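PDB 2HPS: coelenterazine-binding protein with bound coelenterazine from Renilla muelleri, which binds the luciferin coelenterazine and, when calcium is bound, probably makes it available for reaction with luciferase and oxygen. Local coordinates for residues 9-14 with 175-180; 34-39 with 66-71; 112-117 with 121-126. All coordinates share one frame; numbering follows the deposited sequence.

The three contacts lie around c2-hydroxy-coelenterazine with centres 21 to 26 Å apart, none touching another, and each contributes a pocket residue. Contact 1 joins the two ends of the chain, so contacts 2 and 3 both fall within the loop it closes; these two follow one another along the chain. From contact 1, F180 packs by the benzyl group of the ligand, whose ring also meets F124 of contact 3. The hydroxybenzyl arm of the ligand, through its hydroxyl O17, reaches Y36 of contact 2. Contacts 1 and 3 come nearest, about 6 Å between closest atoms, against about 11 Å for contacts 2 and 3. Only contact 3 includes residues of a probable calcium site.

Contact 1 of 3, residues 9-14 with 175-180; sequences RAYHLR and ALANAF. With CTZ (c2-hydroxy-coelenterazine), chain B.
Helix 6-21, at the start of the first EF-hand region, meets the short C-terminal helix 175-180 through Y11 on one side and A177 and N178 on the other. With CG anti to the backbone N (chi1 177°), Y11 reaches across with its ring, and its hydroxyl supplies the one hydrogen bond between the segments: Y11 OH donates to N178 OD1 at 2.8 Å. The oxygen sits at the edge of the tyrosine ring, in its plane, but the approach is less regular on the amide side, because the donor stands 42° above the carbonyl plane. Ring and amide planes are 71° apart. Beside the bond, Y11 OH also touches A177 CB at 3.6 Å. L184 lies against both Y11 and N178, and R14 makes a salt bridge to D186, so the last residues of the chain close over the same region. On the ligand side of the helix, F180 lays one ring face toward the benzyl arm, with F180 CE1 3.4 Å from CTZ C27, while F180 O lies 2.8 Å from CTZ N7. The amide of N178 is used at both ends: OD1 accepts from Y11 and ND2 donates to E173 OE2. This fixes which way round the amide is turned, and the carboxylate of E173 would probably polarise it, making OD1 a better acceptor for the phenol.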
loop_
_atom_site.group_PDB
_atom_site.type_symbol
_atom_site.label_atom_id
_atom_site.label_comp_id
_atom_site.label_asym_id
_atom_site.label_seq_id
_atom_site.Cartn_x
_atom_site.Cartn_y
_atom_site.Cartn_z
ATOM N N ARG A 9 -15.541 -11.479 2.301
ATOM C CA ARG A 9 -14.368 -11.709 3.141
ATOM C C ARG A 9 -13.254 -12.363 2.319
ATOM O O ARG A 9 -12.088 -11.984 2.440
ATOM C CB ARG A 9 -14.702 -12.553 4.370
ATOM C CG ARG A 9 -13.479 -12.728 5.278
ATOM C CD ARG A 9 -13.825 -13.447 6.560
ATOM N NE ARG A 9 -12.638 -13.596 7.409
ATOM C CZ ARG A 9 -12.140 -12.670 8.231
ATOM N NH1 ARG A 9 -12.718 -11.474 8.366
ATOM N NH2 ARG A 9 -11.046 -12.949 8.933
ATOM N N ALA A 10 -13.624 -13.326 1.473
ATOM C CA ALA A 10 -12.637 -14.003 0.622
ATOM C C ALA A 10 -11.891 -13.005 -0.245
ATOM O O ALA A 10 -10.660 -13.029 -0.308
ATOM C CB ALA A 10 -13.318 -15.073 -0.260
ATOM N N TYR A 11 -12.642 -12.106 -0.886
ATOM C CA TYR A 11 -12.039 -11.143 -1.801
ATOM C C TYR A 11 -11.147 -10.152 -1.032
ATOM O O TYR A 11 -10.032 -9.853 -1.450
ATOM C CB TYR A 11 -13.129 -10.414 -2.605
ATOM C CG TYR A 11 -12.552 -9.352 -3.514
ATOM C CD1 TYR A 11 -11.708 -9.703 -4.578
ATOM C CD2 TYR A 11 -12.777 -7.998 -3.261
ATOM C CE1 TYR A 11 -11.135 -8.725 -5.408
ATOM C CE2 TYR A 11 -12.206 -7.019 -4.071
ATOM C CZ TYR A 11 -11.386 -7.381 -5.134
ATOM O OH TYR A 11 -10.836 -6.416 -5.947
ATOM N N HIS A 12 -11.647 -9.657 0.100
ATOM C CA HIS A 12 -10.852 -8.713 0.892
ATOM C C HIS A 12 -9.559 -9.348 1.378
ATOM O O HIS A 12 -8.485 -8.743 1.263
ATOM C CB HIS A 12 -11.642 -8.136 2.063
ATOM C CG HIS A 12 -11.026 -6.895 2.612
ATOM N ND1 HIS A 12 -10.005 -6.919 3.538
ATOM C CD2 HIS A 12 -11.233 -5.591 2.305
ATOM C CE1 HIS A 12 -9.615 -5.678 3.784
ATOM N NE2 HIS A 12 -10.355 -4.855 3.063
ATOM N N LEU A 13 -9.637 -10.593 1.853
ATOM C CA LEU A 13 -8.406 -11.293 2.263
ATOM C C LEU A 13 -7.435 -11.499 1.111
ATOM O O LEU A 13 -6.217 -11.483 1.305
ATOM C CB LEU A 13 -8.740 -12.655 2.888
ATOM C CG LEU A 13 -9.379 -12.659 4.275
ATOM C CD1 LEU A 13 -9.908 -14.068 4.596
ATOM C CD2 LEU A 13 -8.329 -12.250 5.323
ATOM N N ARG A 14 -7.975 -11.779 -0.075
ATOM C CA ARG A 14 -7.160 -11.925 -1.286
ATOM C C ARG A 14 -6.400 -10.641 -1.595
ATOM O O ARG A 14 -5.199 -10.682 -1.880
ATOM C CB ARG A 14 -8.030 -12.336 -2.471
ATOM C CG ARG A 14 -7.241 -12.659 -3.746
ATOM C CD ARG A 14 -8.205 -13.188 -4.838
ATOM N NE ARG A 14 -7.504 -13.467 -6.087
ATOM C CZ ARG A 14 -6.883 -14.606 -6.379
ATOM N NH1 ARG A 14 -6.846 -15.607 -5.491
ATOM N NH2 ARG A 14 -6.269 -14.734 -7.567
ATOM N N ALA A 175 -11.718 -2.710 -10.881
ATOM C CA ALA A 175 -10.474 -2.641 -11.656
ATOM C C ALA A 175 -9.349 -1.980 -10.853
ATOM O O ALA A 175 -8.200 -2.415 -10.912
ATOM C CB ALA A 175 -10.712 -1.882 -12.953
ATOM N N LEU A 176 -9.681 -0.936 -10.099
ATOM C CA LEU A 176 -8.659 -0.190 -9.360
ATOM C C LEU A 176 -8.082 -1.056 -8.252
ATOM O O LEU A 176 -6.852 -1.150 -8.093
ATOM C CB LEU A 176 -9.235 1.112 -8.781
ATOM C CG LEU A 176 -9.622 2.184 -9.819
ATOM C CD1 LEU A 176 -10.282 3.370 -9.127
ATOM C CD2 LEU A 176 -8.389 2.624 -10.616
ATOM N N ALA A 177 -8.963 -1.724 -7.509
ATOM C CA ALA A 177 -8.472 -2.579 -6.409
ATOM C C ALA A 177 -7.697 -3.773 -6.951
ATOM O O ALA A 177 -6.729 -4.240 -6.340
ATOM C CB ALA A 177 -9.617 -3.013 -5.530
ATOM N N ASN A 178 -8.116 -4.283 -8.106
ATOM C CA ASN A 178 -7.398 -5.379 -8.760
ATOM C C ASN A 178 -6.021 -4.999 -9.311
ATOM O O ASN A 178 -5.238 -5.884 -9.665
ATOM C CB ASN A 178 -8.244 -5.969 -9.899
ATOM C CG ASN A 178 -9.378 -6.886 -9.402
ATOM O OD1 ASN A 178 -9.478 -7.235 -8.205
ATOM N ND2 ASN A 178 -10.244 -7.302 -10.352
ATOM N N ALA A 179 -5.733 -3.693 -9.381
ATOM C CA ALA A 179 -4.493 -3.220 -10.008
ATOM C C ALA A 179 -3.492 -2.582 -9.040
ATOM O O ALA A 179 -2.282 -2.595 -9.309
ATOM C CB ALA A 179 -4.806 -2.242 -11.121
ATOM N N PHE A 180 -4.000 -2.021 -7.942
ATOM C CA PHE A 180 -3.196 -1.185 -7.024
ATOM C C PHE A 180 -1.917 -1.868 -6.535
ATOM O O PHE A 180 -0.845 -1.229 -6.499
ATOM C CB PHE A 180 -4.060 -0.739 -5.836
ATOM C CG PHE A 180 -3.438 0.342 -4.951
ATOM C CD1 PHE A 180 -2.649 1.356 -5.486
ATOM C CD2 PHE A 180 -3.720 0.370 -3.575
ATOM C CE1 PHE A 180 -2.101 2.344 -4.653
ATOM C CE2 PHE A 180 -3.186 1.358 -2.747
ATOM C CZ PHE A 180 -2.375 2.350 -3.286
HETATM N N1 CTZ B . 3.212 -0.569 -2.185
HETATM C C2 CTZ B . 4.310 -1.208 -1.697
HETATM C C3 CTZ B . 4.610 -2.186 -2.745
HETATM N N4 CTZ B . 3.747 -2.090 -3.753
HETATM C C5 CTZ B . 3.639 -2.781 -4.907
HETATM C C6 CTZ B . 2.592 -2.470 -5.778
HETATM N N7 CTZ B . 1.708 -1.492 -5.485
HETATM C C8 CTZ B . 1.796 -0.774 -4.344
HETATM C C9 CTZ B . 2.890 -1.113 -3.403
HETATM C C10 CTZ B . 5.000 -0.942 -0.380
HETATM C C11 CTZ B . 4.002 -1.266 0.702
HETATM C C12 CTZ B . 3.492 -0.240 1.496
HETATM C C13 CTZ B . 2.560 -0.501 2.493
HETATM C C14 CTZ B . 2.146 -1.823 2.690
HETATM C C15 CTZ B . 2.646 -2.862 1.890
HETATM C C16 CTZ B . 3.580 -2.583 0.889
HETATM O O17 CTZ B . 1.233 -2.081 3.660
HETATM O O18 CTZ B . 5.572 -3.048 -2.726
HETATM C C19 CTZ B . 2.479 -3.199 -7.061
HETATM C C20 CTZ B . 2.812 -4.552 -7.168
HETATM C C21 CTZ B . 2.706 -5.203 -8.394
HETATM C C22 CTZ B . 2.282 -4.499 -9.530
HETATM C C23 CTZ B . 1.963 -3.151 -9.442
HETATM C C24 CTZ B . 2.065 -2.498 -8.207
HETATM O O25 CTZ B . 2.195 -5.162 -10.715
HETATM C C26 CTZ B . 0.809 0.316 -3.966
HETATM C C27 CTZ B . 1.244 1.611 -4.602
HETATM C C28 CTZ B . 1.671 2.691 -3.831
HETATM C C29 CTZ B . 2.058 3.872 -4.465
HETATM C C30 CTZ B . 2.031 3.955 -5.866
HETATM C C31 CTZ B . 1.590 2.879 -6.634
HETATM C C32 CTZ B . 1.188 1.703 -5.997
#

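Contact 2 of 3, residues 34-39 with 66-71; sequences EDYELI and DQLGLA. With CTZ (c2-hydroxy-coelenterazine), chain B.
Y36 OH is gripped by three groups: CTZ O17 at 2.6 Å, R19 NH2 and Q103 NE2. The ligand oxygen lies at the edge of the tyrosine ring and in its plane, so phenol meets phenol through the two hydroxyls. Behind this polar end, the ring is held by two leucines. L68 CD1 stands over one face, 4.2 Å from the centroid of the Y36 ring and 26° off its normal, a CH-pi contact. L70 CD1 packs nearer the root of the side chain, 4.0 Å from Y36 CB. Both leucine chains cross the tyrosine at about a right angle. They come from the end of helix 51-68, where G69, with positive phi, closes a Schellman motif and L70 centres an inverse gamma turn; the contact thereby packs the end of this helix against helix 33-47, within the N-terminal pair of EF-hand regions. F61 adds a second aromatic ring beside Y36. One turn on, with CG2 anti to the backbone N and CG1 beside it (chi1 -66°), both branches of I39 face the ligand: I39 CG2 is 3.5 Å from CTZ C10, and I39 CD1, at the end of the CG1 branch, is 3.7 Å from CTZ C16.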
loop_
_atom_site.group_PDB
_atom_site.type_symbol
_atom_site.label_atom_id
_atom_site.label_comp_id
_atom_site.label_asym_id
_atom_site.label_seq_id
_atom_site.Cartn_x
_atom_site.Cartn_y
_atom_site.Cartn_z
ATOM N N GLU A 34 10.678 -5.635 10.917
ATOM C CA GLU A 34 11.762 -4.983 10.177
ATOM C C GLU A 34 11.590 -5.053 8.662
ATOM O O GLU A 34 12.039 -4.165 7.967
ATOM C CB GLU A 34 13.162 -5.456 10.597
ATOM C CG GLU A 34 13.414 -6.927 10.463
ATOM C CD GLU A 34 13.187 -7.666 11.772
ATOM O OE1 GLU A 34 14.105 -8.433 12.162
ATOM O OE2 GLU A 34 12.112 -7.479 12.412
ATOM N N ASP A 35 10.942 -6.108 8.162
ATOM C CA ASP A 35 10.573 -6.179 6.733
ATOM C C ASP A 35 9.679 -4.987 6.348
ATOM O O ASP A 35 9.816 -4.404 5.262
ATOM C CB ASP A 35 9.833 -7.488 6.423
ATOM C CG ASP A 35 10.702 -8.741 6.612
ATOM O OD1 ASP A 35 11.941 -8.679 6.466
ATOM O OD2 ASP A 35 10.112 -9.812 6.884
ATOM N N TYR A 36 8.759 -4.641 7.240
ATOM C CA TYR A 36 7.877 -3.498 7.019
ATOM C C TYR A 36 8.656 -2.169 7.062
ATOM O O TYR A 36 8.481 -1.296 6.206
ATOM C CB TYR A 36 6.707 -3.550 8.012
ATOM C CG TYR A 36 5.419 -2.962 7.466
ATOM C CD1 TYR A 36 4.909 -3.370 6.217
ATOM C CD2 TYR A 36 4.691 -2.023 8.210
ATOM C CE1 TYR A 36 3.720 -2.822 5.714
ATOM C CE2 TYR A 36 3.507 -1.484 7.721
ATOM C CZ TYR A 36 3.031 -1.879 6.476
ATOM O OH TYR A 36 1.849 -1.325 6.020
ATOM N N GLU A 37 9.558 -2.040 8.037
ATOM C CA GLU A 37 10.436 -0.871 8.146
ATOM C C GLU A 37 11.306 -0.699 6.909
ATOM O O GLU A 37 11.626 0.412 6.537
ATOM C CB GLU A 37 11.349 -1.000 9.371
ATOM C CG GLU A 37 10.627 -1.026 10.714
ATOM C CD GLU A 37 11.599 -1.072 11.881
ATOM O OE1 GLU A 37 12.146 -0.003 12.212
ATOM O OE2 GLU A 37 11.810 -2.166 12.462
ATOM N N LEU A 38 11.686 -1.806 6.268
ATOM C CA LEU A 38 12.482 -1.712 5.051
ATOM C C LEU A 38 11.769 -0.899 3.970
ATOM O O LEU A 38 12.396 -0.127 3.253
ATOM C CB LEU A 38 12.822 -3.108 4.520
ATOM C CG LEU A 38 13.590 -3.194 3.190
ATOM C CD1 LEU A 38 14.942 -2.496 3.250
ATOM C CD2 LEU A 38 13.752 -4.682 2.777
ATOM N N ILE A 39 10.459 -1.106 3.847
ATOM C CA ILE A 39 9.644 -0.317 2.912
ATOM C C ILE A 39 9.733 1.179 3.238
ATOM O O ILE A 39 9.997 1.999 2.354
ATOM C CB ILE A 39 8.188 -0.811 2.909
ATOM C CG1 ILE A 39 8.159 -2.227 2.341
ATOM C CG2 ILE A 39 7.284 0.150 2.088
ATOM C CD1 ILE A 39 6.860 -2.949 2.525
ATOM N N ASP A 66 1.825 -2.547 14.048
ATOM C CA ASP A 66 1.128 -2.992 15.263
ATOM C C ASP A 66 -0.239 -3.588 14.943
ATOM O O ASP A 66 -0.617 -4.646 15.457
ATOM C CB ASP A 66 0.982 -1.850 16.269
ATOM C CG ASP A 66 2.317 -1.412 16.881
ATOM O OD1 ASP A 66 3.326 -2.150 16.801
ATOM O OD2 ASP A 66 2.360 -0.286 17.428
ATOM N N GLN A 67 -0.982 -2.919 14.069
ATOM C CA GLN A 67 -2.283 -3.421 13.640
ATOM C C GLN A 67 -2.173 -4.745 12.868
ATOM O O GLN A 67 -3.064 -5.603 12.955
ATOM C CB GLN A 67 -2.972 -2.372 12.774
ATOM C CG GLN A 67 -3.092 -0.994 13.463
ATOM C CD GLN A 67 -3.791 0.054 12.593
ATOM O OE1 GLN A 67 -4.362 1.032 13.098
ATOM N NE2 GLN A 67 -3.745 -0.142 11.287
ATOM N N LEU A 68 -1.090 -4.892 12.107
ATOM C CA LEU A 68 -0.884 -6.080 11.281
ATOM C C LEU A 68 -0.412 -7.281 12.105
ATOM O O LEU A 68 -0.324 -8.391 11.593
ATOM C CB LEU A 68 0.094 -5.786 10.142
ATOM C CG LEU A 68 -0.399 -4.701 9.170
ATOM C CD1 LEU A 68 0.687 -4.348 8.146
ATOM C CD2 LEU A 68 -1.709 -5.138 8.497
ATOM N N GLY A 69 -0.136 -7.051 13.385
ATOM C CA GLY A 69 0.404 -8.106 14.242
ATOM C C GLY A 69 1.900 -8.301 14.069
ATOM O O GLY A 69 2.451 -9.343 14.468
ATOM N N LEU A 70 2.565 -7.312 13.473
ATOM C CA LEU A 70 4.009 -7.378 13.266
ATOM C C LEU A 70 4.727 -6.800 14.482
ATOM O O LEU A 70 5.413 -5.778 14.392
ATOM C CB LEU A 70 4.425 -6.658 11.982
ATOM C CG LEU A 70 3.804 -7.193 10.695
ATOM C CD1 LEU A 70 4.380 -6.397 9.525
ATOM C CD2 LEU A 70 4.097 -8.689 10.548
ATOM N N ALA A 71 4.530 -7.476 15.612
ATOM C CA ALA A 71 5.114 -7.094 16.896
ATOM C C ALA A 71 6.626 -7.295 16.875
ATOM O O ALA A 71 7.132 -8.104 16.098
ATOM C CB ALA A 71 4.471 -7.906 18.027
HETATM N N1 CTZ B . 3.212 -0.569 -2.185
HETATM C C2 CTZ B . 4.310 -1.208 -1.697
HETATM C C3 CTZ B . 4.610 -2.186 -2.745
HETATM N N4 CTZ B . 3.747 -2.090 -3.753
HETATM C C5 CTZ B . 3.639 -2.781 -4.907
HETATM C C6 CTZ B . 2.592 -2.470 -5.778
HETATM N N7 CTZ B . 1.708 -1.492 -5.485
HETATM C C8 CTZ B . 1.796 -0.774 -4.344
HETATM C C9 CTZ B . 2.890 -1.113 -3.403
HETATM C C10 CTZ B . 5.000 -0.942 -0.380
HETATM C C11 CTZ B . 4.002 -1.266 0.702
HETATM C C12 CTZ B . 3.492 -0.240 1.496
HETATM C C13 CTZ B . 2.560 -0.501 2.493
HETATM C C14 CTZ B . 2.146 -1.823 2.690
HETATM C C15 CTZ B . 2.646 -2.862 1.890
HETATM C C16 CTZ B . 3.580 -2.583 0.889
HETATM O O17 CTZ B . 1.233 -2.081 3.660
HETATM O O18 CTZ B . 5.572 -3.048 -2.726
HETATM C C19 CTZ B . 2.479 -3.199 -7.061
HETATM C C20 CTZ B . 2.812 -4.552 -7.168
HETATM C C21 CTZ B . 2.706 -5.203 -8.394
HETATM C C22 CTZ B . 2.282 -4.499 -9.530
HETATM C C23 CTZ B . 1.963 -3.151 -9.442
HETATM C C24 CTZ B . 2.065 -2.498 -8.207
HETATM O O25 CTZ B . 2.195 -5.162 -10.715
HETATM C C26 CTZ B . 0.809 0.316 -3.966
HETATM C C27 CTZ B . 1.244 1.611 -4.602
HETATM C C28 CTZ B . 1.671 2.691 -3.831
HETATM C C29 CTZ B . 2.058 3.872 -4.465
HETATM C C30 CTZ B . 2.031 3.955 -5.866
HETATM C C31 CTZ B . 1.590 2.879 -6.634
HETATM C C32 CTZ B . 1.188 1.703 -5.997
#

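Contact 3 of 3, residues 112-117 with 121-126; sequences DTDKDG and LPEFKA. With CTZ (c2-hydroxy-coelenterazine), chain B.
The carboxylate of E123 is met from above its plane by T113 N, 3.1 Å from E123 OE2 and 44° out of that plane, and the carboxylate of D114 is turned 47° against it. Flatter approaches mark D112, whose OD1 and OD2 accept D116 N and G117 N on their syn sides. T113 grips E123 twice: its OG1, set between backbone N and carbonyl carbon (chi1 66°), donates to E123 OE2 at a very short 2.5 Å. This is the third EF-hand, with D112, D114, D116 and E123 probably calcium ligands, yet no metal is bound here. Instead a water accepts from D114 N and lies 2.6 Å from E123 OE2 and 2.8 Å from D114 OD2. Outside the segments, E123 OE1 accepts from S120 N, tying the carboxylate to the end of strand 118-120, just before helix 121-131. From that helix, F124 turns to the ligand pocket, with F124 CZ 3.4 Å from CTZ C31, and packs edge-to-face with F144. Cutting E123 back to an alanine would probably leave T113 N, T113 OG1 and S120 N without their acceptor and remove a likely calcium ligand. D114 OD2 stands 4.1 Å from E123 OE2, and D112 OD1 is only 2.9 Å from D116 OD1; with no metal between them, these acidic groups would probably repel one another and hold protons more readily, a strain that a bound calcium is likely to relieve.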
loop_
_atom_site.group_PDB
_atom_site.type_symbol
_atom_site.label_atom_id
_atom_site.label_comp_id
_atom_site.label_asym_id
_atom_site.label_seq_id
_atom_site.Cartn_x
_atom_site.Cartn_y
_atom_site.Cartn_z
ATOM N N ASP A 112 4.917 12.846 -5.217
ATOM C CA ASP A 112 4.537 14.180 -5.705
ATOM C C ASP A 112 5.682 15.164 -5.485
ATOM O O ASP A 112 5.687 15.896 -4.503
ATOM C CB ASP A 112 3.278 14.621 -4.946
ATOM C CG ASP A 112 2.719 15.969 -5.405
ATOM O OD1 ASP A 112 3.209 16.548 -6.403
ATOM O OD2 ASP A 112 1.776 16.416 -4.731
ATOM N N THR A 113 6.640 15.164 -6.409
ATOM C CA THR A 113 7.889 15.919 -6.227
ATOM C C THR A 113 7.697 17.427 -6.223
ATOM O O THR A 113 8.422 18.141 -5.521
ATOM C CB THR A 113 8.988 15.518 -7.243
ATOM O OG1 THR A 113 8.598 15.876 -8.572
ATOM C CG2 THR A 113 9.242 14.025 -7.192
ATOM N N ASP A 114 6.723 17.913 -6.992
ATOM C CA ASP A 114 6.438 19.349 -7.042
ATOM C C ASP A 114 5.539 19.766 -5.888
ATOM O O ASP A 114 5.346 20.957 -5.641
ATOM C CB ASP A 114 5.794 19.728 -8.373
ATOM C CG ASP A 114 6.697 19.438 -9.553
ATOM O OD1 ASP A 114 7.851 19.945 -9.560
ATOM O OD2 ASP A 114 6.259 18.700 -10.465
ATOM N N LYS A 115 4.995 18.776 -5.182
ATOM C CA LYS A 115 4.031 18.998 -4.095
ATOM C C LYS A 115 2.785 19.785 -4.567
ATOM O O LYS A 115 2.270 20.660 -3.858
ATOM C CB LYS A 115 4.718 19.647 -2.881
ATOM C CG LYS A 115 5.861 18.797 -2.280
ATOM C CD LYS A 115 5.337 17.536 -1.562
ATOM C CE LYS A 115 6.487 16.624 -1.081
ATOM N NZ LYS A 115 7.381 16.161 -2.196
ATOM N N ASP A 116 2.303 19.450 -5.762
ATOM C CA ASP A 116 1.187 20.163 -6.406
ATOM C C ASP A 116 -0.108 19.343 -6.524
ATOM O O ASP A 116 -1.088 19.785 -7.145
ATOM C CB ASP A 116 1.605 20.679 -7.794
ATOM C CG ASP A 116 2.060 19.567 -8.736
ATOM O OD1 ASP A 116 2.046 18.383 -8.338
ATOM O OD2 ASP A 116 2.428 19.880 -9.894
ATOM N N GLY A 117 -0.104 18.144 -5.949
ATOM C CA GLY A 117 -1.300 17.309 -5.949
ATOM C C GLY A 117 -1.521 16.559 -7.256
ATOM O O GLY A 117 -2.644 16.127 -7.539
ATOM N N LEU A 121 3.775 9.867 -14.831
ATOM C CA LEU A 121 4.321 8.524 -14.973
ATOM C C LEU A 121 5.782 8.416 -14.498
ATOM O O LEU A 121 6.083 7.521 -13.704
ATOM C CB LEU A 121 4.131 7.973 -16.395
ATOM C CG LEU A 121 4.803 6.630 -16.699
ATOM C CD1 LEU A 121 4.261 5.496 -15.827
ATOM C CD2 LEU A 121 4.600 6.316 -18.198
ATOM N N PRO A 122 6.698 9.281 -14.997
ATOM C CA PRO A 122 8.075 9.184 -14.495
ATOM C C PRO A 122 8.171 9.203 -12.962
ATOM O O PRO A 122 8.912 8.407 -12.379
ATOM C CB PRO A 122 8.748 10.422 -15.096
ATOM C CG PRO A 122 8.029 10.606 -16.394
ATOM C CD PRO A 122 6.586 10.303 -16.065
ATOM N N GLU A 123 7.419 10.089 -12.318
ATOM C CA GLU A 123 7.432 10.179 -10.851
ATOM C C GLU A 123 6.963 8.886 -10.175
ATOM O O GLU A 123 7.610 8.352 -9.256
ATOM C CB GLU A 123 6.524 11.322 -10.392
ATOM C CG GLU A 123 7.159 12.684 -10.586
ATOM C CD GLU A 123 6.208 13.810 -10.235
ATOM O OE1 GLU A 123 5.051 13.805 -10.718
ATOM O OE2 GLU A 123 6.623 14.696 -9.466
ATOM N N PHE A 124 5.819 8.416 -10.649
ATOM C CA PHE A 124 5.127 7.237 -10.138
ATOM C C PHE A 124 5.989 5.991 -10.344
ATOM O O PHE A 124 6.192 5.214 -9.412
ATOM C CB PHE A 124 3.824 7.138 -10.907
ATOM C CG PHE A 124 2.937 6.000 -10.511
ATOM C CD1 PHE A 124 1.808 6.229 -9.712
ATOM C CD2 PHE A 124 3.166 4.713 -11.005
ATOM C CE1 PHE A 124 0.940 5.167 -9.383
ATOM C CE2 PHE A 124 2.309 3.658 -10.678
ATOM C CZ PHE A 124 1.200 3.884 -9.883
ATOM N N LYS A 125 6.521 5.825 -11.552
ATOM C CA LYS A 125 7.390 4.675 -11.859
ATOM C C LYS A 125 8.662 4.649 -10.997
ATOM O O LYS A 125 9.048 3.579 -10.491
ATOM C CB LYS A 125 7.730 4.663 -13.352
ATOM C CG LYS A 125 8.581 3.483 -13.838
ATOM C CD LYS A 125 8.859 3.625 -15.354
ATOM C CE LYS A 125 9.829 2.560 -15.890
ATOM N NZ LYS A 125 11.234 2.772 -15.384
ATOM N N ALA A 126 9.301 5.810 -10.819
ATOM C CA ALA A 126 10.519 5.903 -9.993
ATOM C C ALA A 126 10.228 5.498 -8.553
ATOM O O ALA A 126 11.005 4.747 -7.930
ATOM C CB ALA A 126 11.106 7.317 -10.039
HETATM N N1 CTZ B . 3.212 -0.569 -2.185
HETATM C C2 CTZ B . 4.310 -1.208 -1.697
HETATM C C3 CTZ B . 4.610 -2.186 -2.745
HETATM N N4 CTZ B . 3.747 -2.090 -3.753
HETATM C C5 CTZ B . 3.639 -2.781 -4.907
HETATM C C6 CTZ B . 2.592 -2.470 -5.778
HETATM N N7 CTZ B . 1.708 -1.492 -5.485
HETATM C C8 CTZ B . 1.796 -0.774 -4.344
HETATM C C9 CTZ B . 2.890 -1.113 -3.403
HETATM C C10 CTZ B . 5.000 -0.942 -0.380
HETATM C C11 CTZ B . 4.002 -1.266 0.702
HETATM C C12 CTZ B . 3.492 -0.240 1.496
HETATM C C13 CTZ B . 2.560 -0.501 2.493
HETATM C C14 CTZ B . 2.146 -1.823 2.690
HETATM C C15 CTZ B . 2.646 -2.862 1.890
HETATM C C16 CTZ B . 3.580 -2.583 0.889
HETATM O O17 CTZ B . 1.233 -2.081 3.660
HETATM O O18 CTZ B . 5.572 -3.048 -2.726
HETATM C C19 CTZ B . 2.479 -3.199 -7.061
HETATM C C20 CTZ B . 2.812 -4.552 -7.168
HETATM C C21 CTZ B . 2.706 -5.203 -8.394
HETATM C C22 CTZ B . 2.282 -4.499 -9.530
HETATM C C23 CTZ B . 1.963 -3.151 -9.442
HETATM C C24 CTZ B . 2.065 -2.498 -8.207
HETATM O O25 CTZ B . 2.195 -5.162 -10.715
HETATM C C26 CTZ B . 0.809 0.316 -3.966
HETATM C C27 CTZ B . 1.244 1.611 -4.602
HETATM C C28 CTZ B . 1.671 2.691 -3.831
HETATM C C29 CTZ B . 2.058 3.872 -4.465
HETATM C C30 CTZ B . 2.031 3.955 -5.866
HETATM C C31 CTZ B . 1.590 2.879 -6.634
HETATM C C32 CTZ B . 1.188 1.703 -5.997
HETATM O O HOH W 1 4.912 16.677 -9.072
#